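PDB 1LRZ: aminoacyltransferase FemA from Staphylococcus aureus, which adds the second and third glycines of the pentaglycine bridge of staphylococcal peptidoglycan, taking them from glycyl-tRNA. Local coordinates for residues Y113-H118 with G124-D129; T143-G148 with Q154-S159. All coordinates share one frame; numbering follows the deposited sequence.

Contact 1 of 2, residues Y113-H118 with G124-D129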
ATOM      1  N   TYR A 113       9.267  12.023  10.466  1.00 15.57           N
ATOM      2  CA  TYR A 113      10.488  12.680  10.899  1.00 16.71           C
ATOM      3  C   TYR A 113      10.822  13.762   9.865  1.00 16.45           C
ATOM      4  O   TYR A 113      10.884  14.948  10.193  1.00 17.09           O
ATOM      5  CB  TYR A 113      11.619  11.648  10.988  1.00 14.87           C
ATOM      6  CG  TYR A 113      13.014  12.231  11.062  1.00 18.21           C
ATOM      7  CD1 TYR A 113      13.304  13.324  11.898  1.00 17.88           C
ATOM      8  CD2 TYR A 113      14.054  11.677  10.319  1.00 18.61           C
ATOM      9  CE1 TYR A 113      14.588  13.848  11.987  1.00 17.80           C
ATOM     10  CE2 TYR A 113      15.352  12.190  10.400  1.00 19.28           C
ATOM     11  CZ  TYR A 113      15.612  13.272  11.236  1.00 19.43           C
ATOM     12  OH  TYR A 113      16.893  13.763  11.330  1.00 19.74           O
ATOM     13  N   GLN A 114      11.004  13.339   8.617  1.00 16.13           N
ATOM     14  CA  GLN A 114      11.329  14.239   7.512  1.00 18.22           C
ATOM     15  C   GLN A 114      10.528  13.889   6.251  1.00 16.43           C
ATOM     16  O   GLN A 114      10.053  12.761   6.103  1.00 16.06           O
ATOM     17  CB  GLN A 114      12.822  14.128   7.156  1.00 19.88           C
ATOM     18  CG  GLN A 114      13.789  14.432   8.273  1.00 23.51           C
ATOM     19  CD  GLN A 114      15.232  14.426   7.793  1.00 28.67           C
ATOM     20  OE1 GLN A 114      15.960  15.394   8.001  1.00 26.40           O
ATOM     21  NE2 GLN A 114      15.652  13.329   7.146  1.00 23.30           N
ATOM     22  N   TYR A 115      10.413  14.860   5.344  1.00 14.72           N
ATOM     23  CA  TYR A 115       9.736  14.684   4.059  1.00 15.45           C
ATOM     24  C   TYR A 115      10.822  14.845   3.004  1.00 16.41           C
ATOM     25  O   TYR A 115      11.680  15.711   3.132  1.00 16.24           O
ATOM     26  CB  TYR A 115       8.679  15.764   3.847  1.00 13.91           C
ATOM     27  CG  TYR A 115       7.604  15.752   4.900  1.00 17.68           C
ATOM     28  CD1 TYR A 115       7.482  16.798   5.821  1.00 17.91           C
ATOM     29  CD2 TYR A 115       6.708  14.687   4.981  1.00 18.06           C
ATOM     30  CE1 TYR A 115       6.485  16.775   6.804  1.00 20.11           C
ATOM     31  CE2 TYR A 115       5.712  14.654   5.952  1.00 22.39           C
ATOM     32  CZ  TYR A 115       5.607  15.694   6.856  1.00 19.43           C
ATOM     33  OH  TYR A 115       4.619  15.648   7.801  1.00 23.70           O
ATOM     34  N   LEU A 116      10.789  14.011   1.971  1.00 14.85           N
ATOM     35  CA  LEU A 116      11.785  14.080   0.901  1.00 14.76           C
ATOM     36  C   LEU A 116      11.096  13.910  -0.444  1.00 14.77           C
ATOM     37  O   LEU A 116       9.910  13.573  -0.486  1.00 14.17           O
ATOM     38  CB  LEU A 116      12.819  12.950   1.059  1.00 10.76           C
ATOM     39  CG  LEU A 116      13.610  12.903   2.380  1.00 17.87           C
ATOM     40  CD1 LEU A 116      12.880  12.044   3.410  1.00 18.64           C
ATOM     41  CD2 LEU A 116      14.974  12.321   2.129  1.00 16.01           C
ATOM     42  N   ASN A 117      11.821  14.157  -1.535  1.00 15.69           N
ATOM     43  CA  ASN A 117      11.260  13.897  -2.862  1.00 14.94           C
ATOM     44  C   ASN A 117      11.873  12.558  -3.259  1.00 15.93           C
ATOM     45  O   ASN A 117      12.713  12.016  -2.530  1.00 14.23           O
ATOM     46  CB  ASN A 117      11.617  14.991  -3.891  1.00 19.14           C
ATOM     47  CG  ASN A 117      13.125  15.201  -4.061  1.00 18.10           C
ATOM     48  OD1 ASN A 117      13.926  14.274  -3.939  1.00 19.58           O
ATOM     49  ND2 ASN A 117      13.504  16.434  -4.383  1.00 18.88           N
ATOM     50  N   HIS A 118      11.472  12.008  -4.399  1.00 15.25           N
ATOM     51  CA  HIS A 118      12.003  10.715  -4.808  1.00 15.91           C
ATOM     52  C   HIS A 118      13.417  10.729  -5.364  1.00 20.37           C
ATOM     53  O   HIS A 118      13.871   9.724  -5.912  1.00 21.23           O
ATOM     54  CB  HIS A 118      11.057  10.042  -5.797  1.00 13.07           C
ATOM     55  CG  HIS A 118       9.768   9.593  -5.176  1.00 17.90           C
ATOM     56  ND1 HIS A 118       8.894  10.469  -4.567  1.00 15.74           N
ATOM     57  CD2 HIS A 118       9.188   8.369  -5.101  1.00 17.77           C
ATOM     58  CE1 HIS A 118       7.827   9.808  -4.151  1.00 17.24           C
ATOM     59  NE2 HIS A 118       7.980   8.530  -4.463  1.00 17.67           N
ATOM     60  N   GLY A 124      11.467  18.887   3.735  1.00 18.89           N
ATOM     61  CA  GLY A 124      10.971  19.520   4.946  1.00 20.91           C
ATOM     62  C   GLY A 124      11.137  18.658   6.187  1.00 21.02           C
ATOM     63  O   GLY A 124      11.342  17.460   6.090  1.00 19.98           O
ATOM     64  N   ASN A 125      11.059  19.287   7.354  1.00 21.87           N
ATOM     65  CA  ASN A 125      11.164  18.599   8.636  1.00 21.95           C
ATOM     66  C   ASN A 125       9.721  18.472   9.150  1.00 21.52           C
ATOM     67  O   ASN A 125       8.944  19.431   9.045  1.00 21.76           O
ATOM     68  CB  ASN A 125      11.989  19.441   9.607  1.00 21.32           C
ATOM     69  CG  ASN A 125      12.194  18.755  10.933  1.00 23.27           C
ATOM     70  OD1 ASN A 125      13.116  17.955  11.094  1.00 24.69           O
ATOM     71  ND2 ASN A 125      11.322  19.045  11.887  1.00 17.73           N
ATOM     72  N   ALA A 126       9.356  17.312   9.699  1.00 17.92           N
ATOM     73  CA  ALA A 126       7.982  17.105  10.176  1.00 18.02           C
ATOM     74  C   ALA A 126       7.667  17.823  11.494  1.00 19.41           C
ATOM     75  O   ALA A 126       6.504  17.899  11.909  1.00 18.64           O
ATOM     76  CB  ALA A 126       7.700  15.599  10.313  1.00 16.44           C
ATOM     77  N   GLY A 127       8.706  18.328  12.150  1.00 20.32           N
ATOM     78  CA  GLY A 127       8.535  19.044  13.406  1.00 22.79           C
ATOM     79  C   GLY A 127       8.431  18.170  14.646  1.00 23.52           C
ATOM     80  O   GLY A 127       7.906  18.606  15.672  1.00 24.58           O
ATOM     81  N   ASN A 128       8.939  16.945  14.565  1.00 21.02           N
ATOM     82  CA  ASN A 128       8.865  16.006  15.686  1.00 22.00           C
ATOM     83  C   ASN A 128      10.231  15.640  16.256  1.00 20.86           C
ATOM     84  O   ASN A 128      10.356  14.667  17.004  1.00 21.92           O
ATOM     85  CB  ASN A 128       8.132  14.722  15.243  1.00 19.79           C
ATOM     86  CG  ASN A 128       6.750  15.010  14.670  1.00 24.57           C
ATOM     87  OD1 ASN A 128       6.018  15.847  15.199  1.00 24.27           O
ATOM     88  ND2 ASN A 128       6.383  14.313  13.593  1.00 21.67           N
ATOM     89  N   ASP A 129      11.250  16.417  15.905  1.00 21.23           N
ATOM     90  CA  ASP A 129      12.618  16.178  16.381  1.00 22.84           C
ATOM     91  C   ASP A 129      12.709  16.031  17.910  1.00 23.00           C
ATOM     92  O   ASP A 129      13.538  15.273  18.407  1.00 23.32           O
ATOM     93  CB  ASP A 129      13.532  17.327  15.940  1.00 23.01           C
ATOM     94  CG  ASP A 129      13.856  17.289  14.454  1.00 28.00           C
ATOM     95  OD1 ASP A 129      13.193  16.545  13.695  1.00 25.09           O
ATOM     96  OD2 ASP A 129      14.782  18.019  14.044  1.00 30.93           O
TER
HETATM   97  O   HOH W   1      10.651  15.719  12.901  1.00 15.84           O
HETATM   98  O   HOH W   2       4.278  17.652   9.524  1.00 22.10           O
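Y115 and Y113 meet the returning segment 124-129 in quite different ways. The Y115 ring lies along the face of the sheet that G124 shares, and its CE1 comes within 3.7 Å of A126 CA and 3.9 Å of A126 CB. Because CG sits beside the backbone N (chi1 -61°), the ring is carried past the end of strand 122-125 and over the turn. Its hydroxyl carries on to a water, which in turn donates a long bond to A126 O.

Y113 starts out pointing away from the other segment, yet its ring edge returns to D129: CE1 is 3.5 Å from D129 OD1, which lies near the ring plane, while ring and carboxylate planes stand 44° apart. CG of Q114 covers one face of that ring, over its centre. NE2 of the Q114 amide bonds E392 on the neighbouring strand. F132 also meets the Y113 ring, edge-to-face.

Backbone bonds join the two segments. Y115 N gives a nearly straight bond to G124 O (2.9 Å, 172°), and G124 N returns a longer one to Y115 O. Farther on, A126 N reaches Y113 O at 2.9 Å. One water donates hydrogen bonds to that same oxygen and to D129 OD1 and accepts one from N128 N, tying the strand to the turn before helix 130-137.

Q114 and N125 form the non-hydrogen-bonded pair and Y115 and G124 the hydrogen-bonded one. On the other flank, Y113 and Q114 both face E392 in a classic beta bulge. This is an antiparallel beta hairpin, strands 112-116 and 122-125, at the margin of a mixed sheet.

Contact 2 of 2, residues T143-G148 with Q154-S159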
ATOM      1  N   THR A 143      17.709   3.215  17.515  1.00 19.43           N
ATOM      2  CA  THR A 143      18.646   2.305  16.861  1.00 19.53           C
ATOM      3  C   THR A 143      19.407   2.974  15.711  1.00 20.50           C
ATOM      4  O   THR A 143      20.380   2.424  15.217  1.00 19.60           O
ATOM      5  CB  THR A 143      17.942   1.032  16.327  1.00 20.53           C
ATOM      6  OG1 THR A 143      17.186   1.342  15.147  1.00 21.15           O
ATOM      7  CG2 THR A 143      17.007   0.462  17.388  1.00 18.08           C
ATOM      8  N   GLY A 144      18.978   4.159  15.280  1.00 21.08           N
ATOM      9  CA  GLY A 144      19.703   4.823  14.205  1.00 22.15           C
ATOM     10  C   GLY A 144      18.910   5.059  12.934  1.00 22.96           C
ATOM     11  O   GLY A 144      17.799   4.541  12.773  1.00 20.61           O
ATOM     12  N   PHE A 145      19.481   5.839  12.022  1.00 18.00           N
ATOM     13  CA  PHE A 145      18.790   6.141  10.774  1.00 20.87           C
ATOM     14  C   PHE A 145      19.089   5.094   9.716  1.00 20.12           C
ATOM     15  O   PHE A 145      19.779   5.352   8.732  1.00 20.25           O
ATOM     16  CB  PHE A 145      19.166   7.555  10.313  1.00 20.03           C
ATOM     17  CG  PHE A 145      18.797   8.613  11.319  1.00 20.30           C
ATOM     18  CD1 PHE A 145      19.731   9.080  12.235  1.00 19.88           C
ATOM     19  CD2 PHE A 145      17.478   9.054  11.422  1.00 20.08           C
ATOM     20  CE1 PHE A 145      19.362   9.962  13.248  1.00 22.82           C
ATOM     21  CE2 PHE A 145      17.094   9.933  12.429  1.00 21.30           C
ATOM     22  CZ  PHE A 145      18.039  10.389  13.345  1.00 21.93           C
ATOM     23  N   HIS A 146      18.545   3.900   9.930  1.00 20.06           N
ATOM     24  CA  HIS A 146      18.777   2.803   9.019  1.00 21.13           C
ATOM     25  C   HIS A 146      18.023   2.970   7.704  1.00 22.82           C
ATOM     26  O   HIS A 146      16.997   3.640   7.624  1.00 20.95           O
ATOM     27  CB  HIS A 146      18.425   1.473   9.695  1.00 19.40           C
ATOM     28  CG  HIS A 146      17.006   1.373  10.170  1.00 23.98           C
ATOM     29  ND1 HIS A 146      15.991   0.873   9.380  1.00 19.39           N
ATOM     30  CD2 HIS A 146      16.442   1.659  11.371  1.00 22.89           C
ATOM     31  CE1 HIS A 146      14.866   0.849  10.075  1.00 20.06           C
ATOM     32  NE2 HIS A 146      15.110   1.322  11.287  1.00 20.68           N
ATOM     33  N   LYS A 147      18.579   2.371   6.664  1.00 23.30           N
ATOM     34  CA  LYS A 147      18.020   2.409   5.314  1.00 28.52           C
ATOM     35  C   LYS A 147      18.089   1.006   4.728  1.00 28.83           C
ATOM     36  O   LYS A 147      18.854   0.164   5.206  1.00 28.15           O
ATOM     37  CB  LYS A 147      18.846   3.322   4.419  1.00 27.27           C
ATOM     38  CG  LYS A 147      18.884   4.773   4.817  1.00 33.17           C
ATOM     39  CD  LYS A 147      19.861   5.476   3.887  1.00 38.65           C
ATOM     40  CE  LYS A 147      19.852   6.973   4.072  1.00 44.78           C
ATOM     41  NZ  LYS A 147      20.814   7.580   3.109  1.00 50.92           N
ATOM     42  N   GLY A 148      17.316   0.764   3.675  1.00 30.32           N
ATOM     43  CA  GLY A 148      17.319  -0.548   3.056  1.00 33.10           C
ATOM     44  C   GLY A 148      16.318  -1.394   3.800  1.00 36.38           C
ATOM     45  O   GLY A 148      15.821  -0.971   4.839  1.00 37.71           O
ATOM     46  N   GLN A 154      10.956  -2.521  10.601  1.00 26.79           N
ATOM     47  CA  GLN A 154      10.053  -2.060   9.550  1.00 24.21           C
ATOM     48  C   GLN A 154      10.799  -1.009   8.712  1.00 23.38           C
ATOM     49  O   GLN A 154      11.653  -0.281   9.230  1.00 18.59           O
ATOM     50  CB  GLN A 154       8.793  -1.422  10.164  1.00 27.55           C
ATOM     51  CG  GLN A 154       7.920  -2.350  10.994  1.00 25.96           C
ATOM     52  CD  GLN A 154       7.557  -3.623  10.245  1.00 34.44           C
ATOM     53  OE1 GLN A 154       7.140  -3.579   9.087  1.00 35.88           O
ATOM     54  NE2 GLN A 154       7.707  -4.766  10.907  1.00 34.56           N
ATOM     55  N   ILE A 155      10.485  -0.938   7.421  1.00 22.73           N
ATOM     56  CA  ILE A 155      11.116   0.034   6.535  1.00 23.94           C
ATOM     57  C   ILE A 155      10.725   1.436   7.014  1.00 22.20           C
ATOM     58  O   ILE A 155       9.545   1.709   7.265  1.00 19.35           O
ATOM     59  CB  ILE A 155      10.660  -0.177   5.061  1.00 28.43           C
ATOM     60  CG1 ILE A 155      11.290   0.882   4.157  1.00 30.75           C
ATOM     61  CG2 ILE A 155       9.154  -0.115   4.961  1.00 32.42           C
ATOM     62  CD1 ILE A 155      12.819   0.881   4.202  1.00 34.42           C
ATOM     63  N   ARG A 156      11.721   2.312   7.144  1.00 19.03           N
ATOM     64  CA  ARG A 156      11.520   3.679   7.628  1.00 18.45           C
ATOM     65  C   ARG A 156      11.053   4.704   6.595  1.00 16.52           C
ATOM     66  O   ARG A 156      10.804   5.857   6.954  1.00 16.74           O
ATOM     67  CB  ARG A 156      12.803   4.234   8.280  1.00 19.44           C
ATOM     68  CG  ARG A 156      13.095   3.805   9.708  1.00 23.56           C
ATOM     69  CD  ARG A 156      14.131   4.747  10.375  1.00 20.87           C
ATOM     70  NE  ARG A 156      15.231   5.081   9.472  1.00 19.12           N
ATOM     71  CZ  ARG A 156      15.503   6.310   9.043  1.00 19.75           C
ATOM     72  NH1 ARG A 156      14.762   7.341   9.442  1.00 15.92           N
ATOM     73  NH2 ARG A 156      16.501   6.505   8.193  1.00 13.67           N
ATOM     74  N   TYR A 157      10.930   4.307   5.333  1.00 15.91           N
ATOM     75  CA  TYR A 157      10.510   5.246   4.294  1.00 15.82           C
ATOM     76  C   TYR A 157       9.299   4.775   3.497  1.00 16.57           C
ATOM     77  O   TYR A 157       9.239   3.619   3.078  1.00 14.41           O
ATOM     78  CB  TYR A 157      11.645   5.508   3.300  1.00 16.54           C
ATOM     79  CG  TYR A 157      12.934   6.028   3.896  1.00 16.05           C
ATOM     80  CD1 TYR A 157      13.819   5.174   4.570  1.00 15.48           C
ATOM     81  CD2 TYR A 157      13.287   7.369   3.761  1.00 15.93           C
ATOM     82  CE1 TYR A 157      15.034   5.655   5.094  1.00 13.76           C
ATOM     83  CE2 TYR A 157      14.491   7.856   4.276  1.00 15.92           C
ATOM     84  CZ  TYR A 157      15.357   6.994   4.937  1.00 16.65           C
ATOM     85  OH  TYR A 157      16.553   7.477   5.420  1.00 18.94           O
ATOM     86  N   HIS A 158       8.347   5.686   3.288  1.00 15.98           N
ATOM     87  CA  HIS A 158       7.139   5.407   2.506  1.00 13.17           C
ATOM     88  C   HIS A 158       7.016   6.422   1.368  1.00 14.17           C
ATOM     89  O   HIS A 158       7.444   7.566   1.507  1.00 13.02           O
ATOM     90  CB  HIS A 158       5.866   5.540   3.360  1.00 11.95           C
ATOM     91  CG  HIS A 158       5.675   4.449   4.369  1.00 14.87           C
ATOM     92  ND1 HIS A 158       4.678   4.492   5.322  1.00 13.00           N
ATOM     93  CD2 HIS A 158       6.339   3.285   4.570  1.00 13.93           C
ATOM     94  CE1 HIS A 158       4.739   3.402   6.068  1.00 16.18           C
ATOM     95  NE2 HIS A 158       5.738   2.652   5.633  1.00 13.92           N
ATOM     96  N   SER A 159       6.435   5.990   0.249  1.00 14.01           N
ATOM     97  CA  SER A 159       6.166   6.866  -0.895  1.00 14.56           C
ATOM     98  C   SER A 159       4.658   7.068  -0.741  1.00 15.56           C
ATOM     99  O   SER A 159       3.886   6.116  -0.884  1.00 15.82           O
ATOM    100  CB  SER A 159       6.451   6.159  -2.216  1.00 13.18           C
ATOM    101  OG  SER A 159       5.889   6.908  -3.284  1.00 16.45           O
TER
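R156 and H146 supply the polar core of this contact. The arginine grips one backbone oxygen side-on: NE reaches H146 O at 2.9 Å, in the carbonyl plane and on a lone pair, while NH2 reaches it at 3.0 Å from well above that plane. Both bonds are bent at the hydrogen, near 145°, as expected when two donors of one guanidinium converge on a single acceptor. The bend at chi3 (-43°) turns the head of the arginine toward this carbonyl. NH1 is used by E392, in a salt bridge, and by Y393 O.

Flat groups pack around the same side chain. R156 CD sits over one face of the H146 imidazole, 3.9 Å from its centroid, in a CH-pi contact. Q154 O lies at the edge of that ring, 3.5 Å from CE1, and NE2 of the histidine bonds D396. F145 lays its CA over one face of the guanidinium, and its ring, turned 77° from the guanidinium plane, has R156 NH1 at its edge.

Apolar and mixed contacts complete the set. At the start of strand 157-162, the extended chain of K147 crosses the end of Y157, with CE 3.6 Å from the hydroxyl oxygen OH. In the loop before that strand, I155 CD1 comes equally close to G148 O.

The chemistry amounts to one arginine serving two elements: its guanidinium holds the 143-148 loop by a main-chain oxygen and strand 389-393 by a carboxylate. E392 probably balances the positive charge, and the paired N-H bonds restrict rotation of the guanidinium.

How the contacts relate
Contact 1 closes before contact 2 opens along the chain, and their centres lie about 13 Å apart on the same side of the chain's centre. They touch at two places. Y113 CE2 packs 3.5 Å from F145 CE2, with the ring planes at about 25°, and H118 NE2 lies 2.9 Å from S159 OG, probably hydrogen-bonded. Strand 389-393 runs between 112-116 and 157-162 in the mixed sheet, so both contacts meet it from opposite flanks. E392 is the shared partner: its carboxylate receives Q114 NE2 from contact 1 through OE2 and pairs with R156 NH1 from contact 2 through OE1.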